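Local coordinates for sugar ABC transporter, periplasmic sugar-binding protein (Caulobacter crescentus, PDB 4IRX), which binds myo-inositol in the cleft between its two lobes and probably delivers it to an ABC transporter for uptake into the cell, at residues D122-V125 / K126-A130; E148-K151 / G152-G156; K52-S55 / D56-A60; V13-N16 / D17-Q20; M205-G208 / A209-A212. One frame throughout, in Å; residues are numbered along the deposited sequence. Where two conformers were deposited one is given.

Interaction 1 of 5, residues D122-V125 / K126-A130; sequences DWVV and KTYPA
Trp123 and Thr127, one helical turn apart, carry most of this contact, with Tyr128 closing it where the chain leaves the helix. Among the polar links, Lys126 N binds Asp122 O, while Asp122 OD1 forms a salt bridge with Arg118 one turn back, and Trp123 O accepts two hydrogen bonds. One comes from Thr127 N at 2.9 Å, the other from Thr127 OG1, shorter at 2.7 Å. These donors arrive from opposite faces of the carbonyl plane, so the oxygen is gripped from both. A chi1 of -60° sets OG1 beside the backbone N of Thr127, within reach of that carbonyl. Although Tyr128 has already left helical backbone angles, its N still bonds to Val124 O (2.8 Å).

The aromatic contact uses the same threonine. Thr127 OG1 stands 3.2 Å above the indole plane, and CB makes a CH-pi contact, 4.0 Å from the centroid of the six-membered ring of Trp123 and 9° off its normal. Trp123 chi1 of 179° carries the ring forward along the helix to lie under this residue, while Thr127 CG2 reaches the benzo part of the ring, 3.8 Å from Trp123 CZ2.

Apolar packing completes the turn. Val124 CG1 lies 4.3 Å from Tyr128 CD1, and the tyrosine ring turns its edge, in plane, to Val124 O. Trp123 and Tyr128 both continue onto Val197 and Lys224. This is the C-terminal end of helix 113-127, packed on the parallel sheet of a periplasmic binding protein lobe, with the aromatic rings turned to strands 197-200 and 224-226.

Interaction 2 of 5, residues E148-K151 / G152-G156; sequences ERVK and GVHDG. With INS (1,2,3,4,5,6-hexahydroxy-cyclohexane), chain C.
Glu148, Arg149, Val150 and Lys151 pass their carbonyls to the amides of Gly152, Val153, His154 and Asp155 in an unbroken alpha-helical series, the His154 N to Val150 O bond being nearly straight at 170°. Lys151 and Asp155 add a salt bridge one turn apart. NZ lies 2.9 Å from Asp155 OD2 and meets it on the syn lone pair, the side facing OD1. The lysine runs extended until its last torsion, where a bend (chi4 -69°) brings the ammonium back to the carboxylate. The two side chains cross at a slant, and Asp155 CG lies 3.1 Å from Lys151 O.

His154 is folded back over the preceding turn, with Val150 O 3.2 Å above one ring face, offset toward the rim. Its NE2 is hydrogen-bonded to Glu169. Val150 lies alongside the ring, but it has alternative conformers, and the very short approach of its CG1 is doubtful.

Arg149 points away from this packing to the ligand. NH1 donates to INS O2 (2.9 Å) and NH2 to INS O1 (2.8 Å), a two-pronged grip on neighbouring hydroxyls of myo-inositol, with O1 at the edge of the guanidinium plane. Asn113 OD1 binds NE and Phe228 adds a cation-pi contact, second partners that help position the guanidinium.

Helix 144-160 is the crossover of the beta-alpha-beta unit between strands 132-138 and 164-171. Val153 packs on Val136 and Val150 on Thr138, His154 touches Ile166, and Asp155 faces Val114 and Arg118 of helix 113-127.

Interaction 3 of 5, residues K52-S55 / D56-A60; sequences KQIS and DLQAA
Asp56 reaches back one helical turn to Lys52, and its side chain can be traced outward atom by atom. CB rests 3.3 Å from both Lys52 O and Gln53 O. CG follows at 3.1 Å from Lys52 O, placed there by a chi1 of -78° that keeps it beside the backbone N. At the tip, OD2 takes a 3.0 Å salt bridge from Lys52 NZ on its syn lone pair, while OD1 stays farther from that nitrogen at 3.5 Å. The lysine is extended as far as CE and turns at chi4 (-61°) to present NZ, which also donates to Asp45 O. Its ammonium thus joins the helix to the end of strand 40-45.

Both residues belong to helix 50-62, which packs on the mixed sheet of the N-terminal lobe in the Rossmann-like fold of sugar-binding proteins. Leu57 looks inward to Val68 and Ser14. The amide of Gln53 is buried on the same side, bonded to Thr73 N, Ala71 O and Ser14 OG.

Lys52 O is doubly used: Asp56 N and Ser55 OG (3.0 Å) both donate to it, the hydroxyl from well off the axis, with a C=O...O angle of 111°. On the outer flank Ile54 and Gln58 run side by side, pointing the same way, with Ile54 CG2 3.5 Å from Gln58 NE2.

Interaction 4 of 5, residues V13-N16 / D17-Q20; sequences VSFN and DLSQ. With INS (1,2,3,4,5,6-hexahydroxy-cyclohexane), chain C.
The amide of Gln20 meets both Asn16 and the ligand. Its OE1 accepts a 2.6 Å hydrogen bond from INS O4. NE2 of the same amide donates to Asp140 OD2, which is itself hydrogen-bonded to myo-inositol, so both ends of the group are used and its rotation is fixed. Asn16 ND2 lies 3.7 Å from Gln20 NE2, the two amide planes standing almost perpendicular at 85°.

Behind this first shell the chain is bent by a type I turn from Asp17 to Gln20. Asp17 OD1 takes Ser19 N at 2.9 Å, making an Asx turn, and Ser19 OG at 2.6 Å, both from one face of the carboxylate. OD2 forms a salt bridge with Lys175.

Farther out, Leu18 folds over Phe15. Its CD2 makes a CH-pi contact over one face, 4.2 Å from the ring centroid, and its CG meets Phe15 CB at 3.7 Å.

Phe15 and Leu18 both rest on Val43 of strand 40-45, while Phe15 and Asn16 touch Phe23 and Leu18 touches Arg27. The loop thus links strand 10-15 to helix 21-37, with Gln20 at the N-cap of that helix.

Interaction 5 of 5, residues M205-G208 / A209-A212; sequences MAMG and ALEA
Met207 and Leu210 meet on the flank of helix 203-215 that faces helix 232-239, the selenium of the selenomethionine label at 207 coming 4.3 Å from Leu210 CD1. The Met207 chain curls, its three torsions all near -60°, so that SE and CE swing round instead of running straight out from the helix. Leu210 leans back over the previous turn, CG held beside its backbone N (chi1 -78°), which leaves CG 3.6 Å from Ala206 O. Both side chains reach Arg237 of helix 232-239, where Met207 also touches Glu233.

Glu211 lies back against the helix in a similar way, but farther round it. Its chain is extended beyond CG, which passes 3.3 Å from Met207 O. The carboxylate comes over Gly208, with OE1 3.9 Å from Gly208 CA, so part of the acid rests on bare backbone.

Helix 203-215 is the crossover of the beta-alpha-beta unit joining strands 197-200 and 224-226. Ala206 and Ala209 face the sheet and touch Cys200, whereas Ala212 packs on Thr183 and Gln184 of helix 176-189.

The main-chain ladder is regular. Ala209 N bonds to Met205 O (2.9 Å) and Leu210 N to Ala206 O (2.8 Å). Glu211 N and Ala212 N continue the series to Met207 O and Gly208 O. The side chain of Met205, also selenomethionine, heads away from all of these toward Asn139, Ala172 and Ala179, about 6 Å from the bound myo-inositol, and the backbone N of Met205 is bonded to OD1 of Asn202 in the ligand pocket.

In the fold
From the N terminus the contacts come in the order 4, 3, 1, 2, 5. Each lies within eight or nine consecutive residues, so none closes a long loop, and none nests in or crosses another. Interactions 4 and 3 belong to the lobe built on the larger, mixed sheet and touch where Gln53 reaches Ser14 of strand 10-15. Interactions 1, 2 and 5 lie round the four-stranded sheet of the other lobe; there Val125 of helix 113-127 packs on Gly156 of helix 144-160. Interactions 2 and 4, with centres about 25 Å apart, both bind myo-inositol, so the ligand links the two lobes across the cleft.

Interaction 1 of 5, residues D122-V125 / K126-A130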
loop_
_atom_site.group_PDB
_atom_site.type_symbol
_atom_site.label_atom_id
_atom_site.label_comp_id
_atom_site.label_asym_id
_atom_site.label_seq_id
_atom_site.Cartn_x
_atom_site.Cartn_y
_atom_site.Cartn_z
ATOM N N ASP A 122 -8.844 9.593 -12.836
ATOM C CA ASP A 122 -9.809 9.441 -13.931
ATOM C C ASP A 122 -11.216 9.595 -13.381
ATOM O O ASP A 122 -12.077 10.188 -14.036
ATOM C CB ASP A 122 -9.645 8.107 -14.687
ATOM C CG ASP A 122 -8.442 8.088 -15.621
ATOM O OD1 ASP A 122 -7.839 9.146 -15.894
ATOM O OD2 ASP A 122 -8.083 6.969 -16.062
ATOM N N TRP A 123 -11.444 9.090 -12.175
ATOM C CA TRP A 123 -12.715 9.313 -11.504
ATOM C C TRP A 123 -13.002 10.801 -11.311
ATOM O O TRP A 123 -14.142 11.268 -11.524
ATOM C CB TRP A 123 -12.806 8.551 -10.157
ATOM C CG TRP A 123 -14.109 8.806 -9.448
ATOM C CD1 TRP A 123 -15.260 8.083 -9.528
ATOM C CD2 TRP A 123 -14.382 9.908 -8.579
ATOM N NE1 TRP A 123 -16.242 8.670 -8.750
ATOM C CE2 TRP A 123 -15.723 9.790 -8.152
ATOM C CE3 TRP A 123 -13.621 10.979 -8.116
ATOM C CZ2 TRP A 123 -16.318 10.718 -7.279
ATOM C CZ3 TRP A 123 -14.213 11.900 -7.241
ATOM C CH2 TRP A 123 -15.542 11.755 -6.838
ATOM N N VAL A 124 -11.994 11.554 -10.881
ATOM C CA VAL A 124 -12.162 12.993 -10.695
ATOM C C VAL A 124 -12.530 13.656 -12.033
ATOM O O VAL A 124 -13.460 14.456 -12.102
ATOM C CB VAL A 124 -10.887 13.664 -10.116
ATOM C CG1 VAL A 124 -11.080 15.173 -10.051
ATOM C CG2 VAL A 124 -10.564 13.061 -8.738
ATOM N N VAL A 125 -11.803 13.305 -13.096
ATOM C CA VAL A 125 -12.009 13.957 -14.381
ATOM C C VAL A 125 -13.393 13.615 -14.935
ATOM O O VAL A 125 -14.074 14.459 -15.503
ATOM C CB VAL A 125 -10.876 13.623 -15.354
ATOM C CG1 VAL A 125 -11.178 14.213 -16.744
ATOM C CG2 VAL A 125 -9.584 14.177 -14.820
ATOM N N LYS A 126 -13.854 12.392 -14.712
ATOM C CA LYS A 126 -15.183 12.004 -15.185
ATOM C C LYS A 126 -16.281 12.696 -14.378
ATOM O O LYS A 126 -17.309 13.119 -14.921
ATOM C CB LYS A 126 -15.352 10.484 -15.124
ATOM C CG LYS A 126 -16.794 10.014 -15.291
ATOM C CD LYS A 126 -16.864 8.496 -15.346
ATOM C CE LYS A 126 -18.303 8.008 -15.378
ATOM N NZ LYS A 126 -18.369 6.517 -15.328
ATOM N N THR A 127 -16.052 12.821 -13.075
ATOM C CA THR A 127 -17.049 13.343 -12.145
ATOM C C THR A 127 -17.132 14.866 -12.174
ATOM O O THR A 127 -18.180 15.447 -11.891
ATOM C CB THR A 127 -16.727 12.824 -10.715
ATOM O OG1 THR A 127 -16.770 11.393 -10.744
ATOM C CG2 THR A 127 -17.711 13.349 -9.669
ATOM N N TYR A 128 -16.033 15.516 -12.553
ATOM C CA TYR A 128 -15.973 16.968 -12.593
ATOM C C TYR A 128 -15.530 17.450 -13.966
ATOM O O TYR A 128 -14.416 17.930 -14.125
ATOM C CB TYR A 128 -15.017 17.480 -11.507
ATOM C CG TYR A 128 -15.523 17.256 -10.097
ATOM C CD1 TYR A 128 -15.240 16.083 -9.411
ATOM C CD2 TYR A 128 -16.305 18.210 -9.469
ATOM C CE1 TYR A 128 -15.692 15.882 -8.112
ATOM C CE2 TYR A 128 -16.771 18.014 -8.172
ATOM C CZ TYR A 128 -16.453 16.846 -7.513
ATOM O OH TYR A 128 -16.917 16.648 -6.228
ATOM N N PRO A 129 -16.392 17.304 -14.984
ATOM C CA PRO A 129 -15.851 17.584 -16.323
ATOM C C PRO A 129 -15.502 19.034 -16.604
ATOM O O PRO A 129 -14.819 19.271 -17.608
ATOM C CB PRO A 129 -16.935 17.066 -17.285
ATOM C CG PRO A 129 -18.143 16.818 -16.450
ATOM C CD PRO A 129 -17.704 16.636 -15.014
ATOM N N ALA A 130 -15.943 19.976 -15.771
ATOM C CA ALA A 130 -15.566 21.385 -15.922
ATOM C C ALA A 130 -14.372 21.775 -15.038
ATOM O O ALA A 130 -13.992 22.955 -14.966
ATOM C CB ALA A 130 -16.758 22.300 -15.614
#

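Interaction 2 of 5, residues E148-K151 / G152-G156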
loop_
_atom_site.group_PDB
_atom_site.type_symbol
_atom_site.label_atom_id
_atom_site.label_comp_id
_atom_site.label_asym_id
_atom_site.label_seq_id
_atom_site.Cartn_x
_atom_site.Cartn_y
_atom_site.Cartn_z
ATOM N N GLU A 148 4.503 5.691 -7.143
ATOM C CA GLU A 148 3.738 5.291 -8.322
ATOM C C GLU A 148 2.264 5.717 -8.276
ATOM O O GLU A 148 1.690 6.127 -9.292
ATOM C CB GLU A 148 3.846 3.780 -8.516
ATOM C CG GLU A 148 5.240 3.356 -8.941
ATOM C CD GLU A 148 5.427 1.862 -8.878
ATOM O OE1 GLU A 148 4.441 1.159 -8.582
ATOM O OE2 GLU A 148 6.563 1.401 -9.104
ATOM N N ARG A 149 1.644 5.638 -7.105
ATOM C CA ARG A 149 0.277 6.133 -6.962
ATOM C C ARG A 149 0.192 7.605 -7.274
ATOM O O ARG A 149 -0.731 8.032 -7.968
ATOM C CB ARG A 149 -0.275 5.920 -5.549
ATOM C CG ARG A 149 -1.119 4.702 -5.429
ATOM C CD ARG A 149 -1.451 4.360 -3.982
ATOM N NE ARG A 149 -1.186 2.941 -3.818
ATOM C CZ ARG A 149 -1.167 2.295 -2.662
ATOM N NH1 ARG A 149 -1.427 2.959 -1.537
ATOM N NH2 ARG A 149 -0.862 1.007 -2.634
ATOM N N VAL A 150 1.123 8.384 -6.734
ATOM C CA VAL A 150 1.191 9.807 -6.979
ATOM C C VAL A 150 1.357 10.076 -8.483
ATOM O O VAL A 150 0.714 10.943 -9.048
ATOM C CB VAL A 150 2.358 10.419 -6.160
ATOM C CG1 VAL A 150 2.782 11.704 -6.727
ATOM C CG2 VAL A 150 1.933 10.600 -4.717
ATOM N N LYS A 151 2.246 9.296 -9.121
ATOM C CA LYS A 151 2.479 9.489 -10.571
ATOM C C LYS A 151 1.183 9.268 -11.361
ATOM O O LYS A 151 0.856 10.025 -12.248
ATOM C CB LYS A 151 3.609 8.594 -11.123
ATOM C CG LYS A 151 3.612 8.588 -12.654
ATOM C CD LYS A 151 4.809 7.967 -13.303
ATOM C CE LYS A 151 4.792 8.326 -14.786
ATOM N NZ LYS A 151 3.679 7.656 -15.531
ATOM N N GLY A 152 0.420 8.231 -11.015
ATOM C CA GLY A 152 -0.824 7.937 -11.709
ATOM C C GLY A 152 -1.860 9.052 -11.521
ATOM O O GLY A 152 -2.568 9.437 -12.457
ATOM N N VAL A 153 -1.950 9.582 -10.298
ATOM C CA VAL A 153 -2.819 10.731 -9.993
ATOM C C VAL A 153 -2.427 11.965 -10.819
ATOM O O VAL A 153 -3.262 12.590 -11.466
ATOM C CB VAL A 153 -2.783 11.077 -8.496
ATOM C CG1 VAL A 153 -3.434 12.425 -8.225
ATOM C CG2 VAL A 153 -3.457 9.981 -7.677
ATOM N N HIS A 154 -1.128 12.257 -10.840
ATOM C CA HIS A 154 -0.595 13.339 -11.638
ATOM C C HIS A 154 -0.914 13.149 -13.109
ATOM O O HIS A 154 -1.311 14.097 -13.788
ATOM C CB HIS A 154 0.918 13.409 -11.461
ATOM C CG HIS A 154 1.350 13.866 -10.105
ATOM N ND1 HIS A 154 2.656 13.794 -9.691
ATOM C CD2 HIS A 154 0.645 14.403 -9.079
ATOM C CE1 HIS A 154 2.750 14.294 -8.466
ATOM N NE2 HIS A 154 1.542 14.650 -8.067
ATOM N N ASP A 155 -0.704 11.931 -13.614
ATOM C CA ASP A 155 -0.972 11.633 -15.031
ATOM C C ASP A 155 -2.427 11.970 -15.396
ATOM O O ASP A 155 -2.684 12.646 -16.397
ATOM C CB ASP A 155 -0.763 10.148 -15.360
ATOM C CG ASP A 155 0.701 9.704 -15.339
ATOM O OD1 ASP A 155 1.614 10.546 -15.365
ATOM O OD2 ASP A 155 0.917 8.460 -15.268
ATOM N N GLY A 156 -3.374 11.521 -14.571
ATOM C CA GLY A 156 -4.770 11.698 -14.903
ATOM C C GLY A 156 -5.214 13.144 -14.781
ATOM O O GLY A 156 -5.979 13.627 -15.618
HETATM C C1 INS C . -0.053 -0.196 0.856
HETATM C C2 INS C . -1.335 0.232 1.489
HETATM C C3 INS C . -1.038 0.765 2.867
HETATM C C4 INS C . -0.125 1.946 2.780
HETATM C C5 INS C . 1.177 1.543 2.196
HETATM C C6 INS C . 0.982 0.912 0.837
HETATM O O1 INS C . -0.289 -0.670 -0.446
HETATM O O2 INS C . -1.954 1.195 0.691
HETATM O O3 INS C . -2.228 1.099 3.540
HETATM O O4 INS C . 0.052 2.528 4.032
HETATM O O5 INS C . 2.012 2.654 2.126
HETATM O O6 INS C . 2.206 0.550 0.253
#

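Interaction 3 of 5, residues K52-S55 / D56-A60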
loop_
_atom_site.group_PDB
_atom_site.type_symbol
_atom_site.label_atom_id
_atom_site.label_comp_id
_atom_site.label_asym_id
_atom_site.label_seq_id
_atom_site.Cartn_x
_atom_site.Cartn_y
_atom_site.Cartn_z
ATOM N N LYS A 52 16.563 -1.087 11.215
ATOM C CA LYS A 52 16.124 -2.316 11.866
ATOM C C LYS A 52 15.807 -3.378 10.813
ATOM O O LYS A 52 16.148 -4.561 10.965
ATOM C CB LYS A 52 14.899 -2.083 12.759
ATOM C CG LYS A 52 14.444 -3.346 13.463
ATOM C CD LYS A 52 13.286 -3.099 14.412
ATOM C CE LYS A 52 12.966 -4.358 15.176
ATOM N NZ LYS A 52 12.557 -5.442 14.230
ATOM N N GLN A 53 15.120 -2.966 9.760
ATOM C CA GLN A 53 14.763 -3.920 8.715
ATOM C C GLN A 53 16.031 -4.523 8.086
ATOM O O GLN A 53 16.112 -5.735 7.887
ATOM C CB GLN A 53 13.926 -3.238 7.629
ATOM C CG GLN A 53 13.302 -4.241 6.666
ATOM C CD GLN A 53 12.231 -3.629 5.800
ATOM O OE1 GLN A 53 12.406 -2.525 5.251
ATOM N NE2 GLN A 53 11.104 -4.330 5.676
ATOM N N ILE A 54 17.010 -3.678 7.771
ATOM C CA ILE A 54 18.292 -4.133 7.211
ATOM C C ILE A 54 18.993 -5.120 8.155
ATOM O O ILE A 54 19.435 -6.195 7.734
ATOM C CB ILE A 54 19.233 -2.939 6.848
ATOM C CG1 ILE A 54 18.661 -2.140 5.667
ATOM C CG2 ILE A 54 20.664 -3.443 6.552
ATOM C CD1 ILE A 54 19.339 -0.792 5.403
ATOM N N SER A 55 19.054 -4.785 9.442
ATOM C CA SER A 55 19.681 -5.693 10.403
ATOM C C SER A 55 18.895 -6.991 10.603
ATOM O O SER A 55 19.503 -8.057 10.745
ATOM C CB SER A 55 19.969 -5.012 11.746
ATOM O OG SER A 55 18.781 -4.764 12.469
ATOM N N ASP A 56 17.556 -6.903 10.576
ATOM C CA ASP A 56 16.689 -8.083 10.588
ATOM C C ASP A 56 16.992 -9.029 9.430
ATOM O O ASP A 56 17.055 -10.254 9.618
ATOM C CB ASP A 56 15.217 -7.664 10.430
ATOM C CG ASP A 56 14.606 -7.120 11.707
ATOM O OD1 ASP A 56 15.249 -7.211 12.773
ATOM O OD2 ASP A 56 13.459 -6.612 11.636
ATOM N N LEU A 57 17.125 -8.454 8.235
ATOM C CA LEU A 57 17.399 -9.210 7.019
ATOM C C LEU A 57 18.782 -9.859 7.059
ATOM O O LEU A 57 18.941 -11.034 6.691
ATOM C CB LEU A 57 17.246 -8.317 5.787
ATOM C CG LEU A 57 15.802 -7.859 5.489
ATOM C CD1 LEU A 57 15.737 -7.131 4.174
ATOM C CD2 LEU A 57 14.876 -9.045 5.477
ATOM N N GLN A 58 19.769 -9.104 7.536
ATOM C CA GLN A 58 21.120 -9.645 7.697
ATOM C C GLN A 58 21.114 -10.826 8.667
ATOM O O GLN A 58 21.751 -11.855 8.410
ATOM C CB GLN A 58 22.078 -8.544 8.160
ATOM C CG GLN A 58 22.413 -7.521 7.066
ATOM C CD GLN A 58 23.054 -6.249 7.623
ATOM O OE1 GLN A 58 23.130 -6.057 8.840
ATOM N NE2 GLN A 58 23.518 -5.378 6.729
ATOM N N ALA A 59 20.381 -10.688 9.768
ATOM C CA ALA A 59 20.306 -11.744 10.755
ATOM C C ALA A 59 19.626 -12.998 10.204
ATOM O O ALA A 59 20.063 -14.127 10.463
ATOM C CB ALA A 59 19.599 -11.247 11.990
ATOM N N ALA A 60 18.571 -12.801 9.429
ATOM C CA ALA A 60 17.880 -13.928 8.831
ATOM C C ALA A 60 18.828 -14.712 7.930
ATOM O O ALA A 60 18.809 -15.952 7.935
ATOM C CB ALA A 60 16.634 -13.436 8.070
#

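Interaction 4 of 5, residues V13-N16 / D17-Q20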
loop_
_atom_site.group_PDB
_atom_site.type_symbol
_atom_site.label_atom_id
_atom_site.label_comp_id
_atom_site.label_asym_id
_atom_site.label_seq_id
_atom_site.Cartn_x
_atom_site.Cartn_y
_atom_site.Cartn_z
ATOM N N VAL A 13 9.535 -13.303 6.567
ATOM C CA VAL A 13 8.720 -12.238 6.005
ATOM C C VAL A 13 8.925 -10.988 6.833
ATOM O O VAL A 13 8.550 -10.926 8.007
ATOM C CB VAL A 13 7.231 -12.622 5.977
ATOM C CG1 VAL A 13 6.429 -11.555 5.240
ATOM C CG2 VAL A 13 7.073 -13.968 5.272
ATOM N N SER A 14 9.511 -9.983 6.196
ATOM C CA SER A 14 9.817 -8.712 6.833
ATOM C C SER A 14 8.851 -7.607 6.416
ATOM O O SER A 14 8.863 -7.191 5.262
ATOM C CB SER A 14 11.248 -8.320 6.496
ATOM O OG SER A 14 11.509 -6.992 6.963
ATOM N N PHE A 15 8.020 -7.142 7.350
ATOM C CA PHE A 15 7.053 -6.085 7.074
ATOM C C PHE A 15 7.619 -4.730 7.421
ATOM O O PHE A 15 8.357 -4.612 8.386
ATOM C CB PHE A 15 5.783 -6.319 7.911
ATOM C CG PHE A 15 4.886 -7.412 7.367
ATOM C CD1 PHE A 15 3.930 -7.114 6.413
ATOM C CD2 PHE A 15 4.990 -8.722 7.816
ATOM C CE1 PHE A 15 3.106 -8.099 5.891
ATOM C CE2 PHE A 15 4.170 -9.721 7.301
ATOM C CZ PHE A 15 3.215 -9.412 6.342
ATOM N N ASN A 16 7.276 -3.714 6.647
ATOM C CA ASN A 16 7.735 -2.365 6.964
ATOM C C ASN A 16 7.217 -1.806 8.286
ATOM O O ASN A 16 7.979 -1.163 9.008
ATOM C CB ASN A 16 7.421 -1.398 5.819
ATOM C CG ASN A 16 5.967 -1.409 5.431
ATOM O OD1 ASN A 16 5.458 -2.424 4.966
ATOM N ND2 ASN A 16 5.288 -0.272 5.587
ATOM N N ASP A 17 5.942 -2.023 8.595
ATOM C CA ASP A 17 5.323 -1.461 9.791
ATOM C C ASP A 17 4.008 -2.182 10.050
ATOM O O ASP A 17 3.005 -1.916 9.382
ATOM C CB ASP A 17 5.057 0.038 9.591
ATOM C CG ASP A 17 4.554 0.721 10.860
ATOM O OD1 ASP A 17 4.264 0.012 11.850
ATOM O OD2 ASP A 17 4.444 1.965 10.874
ATOM N N LEU A 18 4.010 -3.087 11.033
ATOM C CA LEU A 18 2.813 -3.863 11.369
ATOM C C LEU A 18 1.839 -3.122 12.278
ATOM O O LEU A 18 0.879 -3.690 12.763
ATOM C CB LEU A 18 3.156 -5.264 11.897
ATOM C CG LEU A 18 3.396 -6.294 10.788
ATOM C CD1 LEU A 18 4.082 -7.543 11.336
ATOM C CD2 LEU A 18 2.052 -6.686 10.177
ATOM N N SER A 19 2.062 -1.827 12.472
ATOM C CA SER A 19 1.024 -1.000 13.073
ATOM C C SER A 19 0.012 -0.483 12.027
ATOM O O SER A 19 -1.008 0.114 12.396
ATOM C CB SER A 19 1.631 0.157 13.853
ATOM O OG SER A 19 2.170 1.117 12.983
ATOM N N GLN A 20 0.274 -0.732 10.735
ATOM C CA GLN A 20 -0.665 -0.309 9.689
ATOM C C GLN A 20 -1.741 -1.359 9.506
ATOM O O GLN A 20 -1.437 -2.535 9.303
ATOM C CB GLN A 20 0.043 -0.124 8.344
ATOM C CG GLN A 20 1.061 0.996 8.309
ATOM C CD GLN A 20 1.515 1.326 6.918
ATOM O OE1 GLN A 20 0.857 0.976 5.947
ATOM N NE2 GLN A 20 2.667 1.964 6.806
HETATM C C1 INS C . -0.053 -0.196 0.856
HETATM C C2 INS C . -1.335 0.232 1.489
HETATM C C3 INS C . -1.038 0.765 2.867
HETATM C C4 INS C . -0.125 1.946 2.780
HETATM C C5 INS C . 1.177 1.543 2.196
HETATM C C6 INS C . 0.982 0.912 0.837
HETATM O O1 INS C . -0.289 -0.670 -0.446
HETATM O O2 INS C . -1.954 1.195 0.691
HETATM O O3 INS C . -2.228 1.099 3.540
HETATM O O4 INS C . 0.052 2.528 4.032
HETATM O O5 INS C . 2.012 2.654 2.126
HETATM O O6 INS C . 2.206 0.550 0.253
#

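Interaction 5 of 5, residues M205-G208 / A209-A212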
loop_
_atom_site.group_PDB
_atom_site.type_symbol
_atom_site.label_atom_id
_atom_site.label_comp_id
_atom_site.label_asym_id
_atom_site.label_seq_id
_atom_site.Cartn_x
_atom_site.Cartn_y
_atom_site.Cartn_z
HETATM N N MSE A 205 -5.746 6.761 6.235
HETATM C CA MSE A 205 -5.667 8.212 6.140
HETATM C C MSE A 205 -6.979 8.808 5.683
HETATM O O MSE A 205 -7.356 9.880 6.151
HETATM C CB MSE A 205 -4.544 8.643 5.189
HETATM C CG MSE A 205 -3.128 8.302 5.688
HETATM SE SE MSE A 205 -1.755 8.989 4.518
HETATM C CE MSE A 205 -2.267 8.084 2.874
ATOM N N ALA A 206 -7.660 8.171 4.736
ATOM C CA ALA A 206 -8.965 8.630 4.291
ATOM C C ALA A 206 -9.954 8.767 5.429
ATOM O O ALA A 206 -10.744 9.707 5.433
ATOM C CB ALA A 206 -9.546 7.694 3.186
HETATM N N MSE A 207 -9.893 7.864 6.406
HETATM C CA MSE A 207 -10.753 7.967 7.581
HETATM C C MSE A 207 -10.451 9.248 8.343
HETATM O O MSE A 207 -11.376 9.972 8.747
HETATM C CB MSE A 207 -10.605 6.731 8.455
HETATM C CG MSE A 207 -11.012 5.454 7.742
HETATM SE SE MSE A 207 -12.844 5.343 7.176
HETATM C CE MSE A 207 -13.680 5.799 8.859
ATOM N N GLY A 208 -9.169 9.555 8.526
ATOM C CA GLY A 208 -8.786 10.837 9.111
ATOM C C GLY A 208 -9.244 12.062 8.338
ATOM O O GLY A 208 -9.699 13.055 8.923
ATOM N N ALA A 209 -9.138 12.002 7.017
ATOM C CA ALA A 209 -9.590 13.126 6.220
ATOM C C ALA A 209 -11.093 13.284 6.287
ATOM O O ALA A 209 -11.576 14.434 6.347
ATOM C CB ALA A 209 -9.116 12.997 4.756
ATOM N N LEU A 210 -11.832 12.173 6.300
ATOM C CA LEU A 210 -13.296 12.274 6.499
ATOM C C LEU A 210 -13.617 12.980 7.817
ATOM O O LEU A 210 -14.542 13.818 7.883
ATOM C CB LEU A 210 -13.978 10.900 6.478
ATOM C CG LEU A 210 -14.262 10.139 5.173
ATOM C CD1 LEU A 210 -14.788 8.764 5.515
ATOM C CD2 LEU A 210 -15.301 10.880 4.338
ATOM N N GLU A 211 -12.868 12.625 8.863
ATOM C CA GLU A 211 -13.082 13.248 10.170
ATOM C C GLU A 211 -12.745 14.727 10.133
ATOM O O GLU A 211 -13.490 15.526 10.694
ATOM C CB GLU A 211 -12.301 12.510 11.256
ATOM C CG GLU A 211 -12.864 11.121 11.462
ATOM C CD GLU A 211 -11.990 10.226 12.255
ATOM O OE1 GLU A 211 -10.809 10.535 12.488
ATOM O OE2 GLU A 211 -12.489 9.165 12.687
ATOM N N ALA A 212 -11.657 15.100 9.459
ATOM C CA ALA A 212 -11.325 16.521 9.317
ATOM C C ALA A 212 -12.436 17.298 8.600
ATOM O O ALA A 212 -12.776 18.428 8.993
ATOM C CB ALA A 212 -9.989 16.676 8.590
#